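PDB 3ESF: iron-containing superoxide dismutase B2 from Trypanosoma brucei, which probably protects the parasite by converting superoxide radicals into hydrogen peroxide and molecular oxygen at an iron centre. Local coordinates for residues Q72-N77 with W125-Q130. The protein carries 1 engineered substitution. Residues are numbered along the deposited sequence; the frame is centred on the assembly and turned at random.
With FE (Fe (III) ion), chain E.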
# COMPACT_ATOMS: atom_id res chain seq x y z
N GLN A 72 -13.71 0.22 2.04
CA GLN A 72 -12.80 -0.16 3.12
C GLN A 72 -13.52 -0.52 4.41
O GLN A 72 -13.08 -1.40 5.13
CB GLN A 72 -11.77 0.93 3.40
CG GLN A 72 -10.73 1.07 2.30
CD GLN A 72 -9.78 -0.10 2.23
OE1 GLN A 72 -10.05 -1.08 1.55
NE2 GLN A 72 -8.66 0.01 2.92
N ILE A 73 -14.62 0.17 4.71
CA ILE A 73 -15.44 -0.20 5.86
C ILE A 73 -15.99 -1.65 5.76
O ILE A 73 -15.86 -2.44 6.69
CB ILE A 73 -16.57 0.85 6.13
CG1 ILE A 73 -15.92 2.19 6.56
CG2 ILE A 73 -17.58 0.35 7.20
CD1 ILE A 73 -16.82 3.40 6.40
N PHE A 74 -16.60 -1.96 4.63
CA PHE A 74 -17.13 -3.31 4.41
C PHE A 74 -16.01 -4.35 4.38
O PHE A 74 -16.14 -5.41 4.99
CB PHE A 74 -17.93 -3.31 3.11
CG PHE A 74 -18.37 -4.65 2.69
CD1 PHE A 74 -19.70 -5.05 2.90
CD2 PHE A 74 -17.48 -5.53 2.09
CE1 PHE A 74 -20.12 -6.32 2.50
CE2 PHE A 74 -17.89 -6.81 1.71
CZ PHE A 74 -19.21 -7.20 1.89
N ASN A 75 -14.90 -4.04 3.69
CA ASN A 75 -13.77 -4.97 3.55
C ASN A 75 -13.20 -5.33 4.91
O ASN A 75 -12.90 -6.48 5.16
CB ASN A 75 -12.65 -4.40 2.66
CG ASN A 75 -13.04 -4.30 1.19
OD1 ASN A 75 -14.05 -4.86 0.75
ND2 ASN A 75 -12.24 -3.60 0.44
N HIS A 76 -13.01 -4.34 5.79
CA HIS A 76 -12.48 -4.59 7.13
C HIS A 76 -13.44 -5.34 8.02
O HIS A 76 -13.03 -6.18 8.80
CB HIS A 76 -12.08 -3.27 7.80
CG HIS A 76 -10.80 -2.71 7.26
ND1 HIS A 76 -10.75 -2.00 6.08
CD2 HIS A 76 -9.53 -2.84 7.69
CE1 HIS A 76 -9.49 -1.70 5.82
NE2 HIS A 76 -8.73 -2.22 6.77
N ASN A 77 -14.73 -5.01 7.93
CA ASN A 77 -15.75 -5.77 8.65
C ASN A 77 -15.65 -7.25 8.26
O ASN A 77 -15.64 -8.14 9.13
CB ASN A 77 -17.17 -5.26 8.34
CG ASN A 77 -17.49 -3.90 9.00
OD1 ASN A 77 -16.78 -3.45 9.89
ND2 ASN A 77 -18.59 -3.29 8.58
N TRP A 125 -6.32 -6.80 -1.33
CA TRP A 125 -7.14 -7.77 -0.60
C TRP A 125 -7.16 -9.07 -1.40
O TRP A 125 -7.34 -9.03 -2.62
CB TRP A 125 -8.59 -7.27 -0.49
CG TRP A 125 -8.75 -5.99 0.23
CD1 TRP A 125 -8.60 -4.73 -0.29
CD2 TRP A 125 -9.07 -5.83 1.60
NE1 TRP A 125 -8.79 -3.80 0.69
CE2 TRP A 125 -9.08 -4.44 1.87
CE3 TRP A 125 -9.35 -6.73 2.65
CZ2 TRP A 125 -9.37 -3.92 3.12
CZ3 TRP A 125 -9.61 -6.20 3.93
CH2 TRP A 125 -9.61 -4.81 4.14
N ALA A 126 -7.00 -10.20 -0.72
CA ALA A 126 -7.19 -11.51 -1.35
C ALA A 126 -8.51 -12.06 -0.89
O ALA A 126 -8.82 -12.02 0.31
CB ALA A 126 -6.06 -12.47 -1.02
N TRP A 127 -9.30 -12.55 -1.84
CA TRP A 127 -10.63 -13.04 -1.53
C TRP A 127 -10.83 -14.48 -1.98
O TRP A 127 -10.25 -14.93 -2.96
CB TRP A 127 -11.72 -12.22 -2.24
CG TRP A 127 -11.75 -10.75 -1.96
CD1 TRP A 127 -10.99 -9.78 -2.58
CD2 TRP A 127 -12.60 -10.06 -1.03
NE1 TRP A 127 -11.32 -8.56 -2.10
CE2 TRP A 127 -12.28 -8.69 -1.13
CE3 TRP A 127 -13.61 -10.46 -0.14
CZ2 TRP A 127 -12.92 -7.71 -0.37
CZ3 TRP A 127 -14.25 -9.49 0.63
CH2 TRP A 127 -13.90 -8.13 0.52
N LEU A 128 -11.69 -15.18 -1.24
CA LEU A 128 -12.42 -16.30 -1.79
C LEU A 128 -13.81 -15.74 -2.10
O LEU A 128 -14.41 -15.10 -1.24
CB LEU A 128 -12.47 -17.47 -0.77
CG LEU A 128 -13.29 -18.74 -1.11
CD1 LEU A 128 -12.88 -19.36 -2.45
CD2 LEU A 128 -13.14 -19.78 0.00
N VAL A 129 -14.29 -15.92 -3.33
CA VAL A 129 -15.62 -15.50 -3.72
C VAL A 129 -16.35 -16.61 -4.43
O VAL A 129 -15.73 -17.55 -4.94
CB VAL A 129 -15.65 -14.20 -4.64
CG1 VAL A 129 -14.95 -13.02 -4.01
CG2 VAL A 129 -15.12 -14.52 -6.06
N GLN A 130 -17.67 -16.51 -4.46
CA GLN A 130 -18.48 -17.42 -5.27
C GLN A 130 -19.12 -16.63 -6.40
O GLN A 130 -19.70 -15.56 -6.18
CB GLN A 130 -19.55 -18.08 -4.41
CG GLN A 130 -20.34 -19.18 -5.18
CD GLN A 130 -21.53 -19.70 -4.40
OE1 GLN A 130 -22.06 -19.02 -3.53
NE2 GLN A 130 -21.97 -20.91 -4.74
FE FE E . -6.62 -2.64 6.64
O HOH W 1 -6.76 -2.22 4.54
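The benzo edge of Trp-125 meets the face of His-76 in a T-shaped stack, ring planes at 90° and centroids 4.9 Å apart, with CH2 lying off-centre toward the imidazole rim. Over one face of the same indole comes Asn-75, whose CB makes a CH-pi contact 3.4 Å from the centroid of the six-membered ring. At the indole edge, Trp-125 NE1 gives a weak, bent hydrogen bond to Gln-72 OE1 (3.1 Å). Bending of the Gln-72 chain at chi2 (-70°) turns its amide toward the metal, where NE2 donates to the hydroxyl of Tyr-36 and, weakly, to the water bound to iron. This is the junction of the Fe/Mn superoxide dismutase fold, where helix 64-81 of the alpha-hairpin domain packs on the central strand of the C-terminal antiparallel sheet. His-76 NE2 binds the iron at 2.2 Å, with His-28, Asp-161, His-165 and the water as the other ligands. His-76 ND1 donates to Gln-72 O at 2.6 Å, nearly in the imidazole plane, which, together with the bond from NE2 to iron, holds the ring in its rotation; that carbonyl also accepts from His-76 N, on its opposite face. Farther along the strand, Asn-75 OD1 abuts the edge of Trp-127, 3.3 Å from CZ2, while Asn-75 ND2 is satisfied by the carbonyl of Gly-146. Trp-127 NE1 in turn hydrogen-bonds to Thr-142 OG1 on the adjoining strand 137-143.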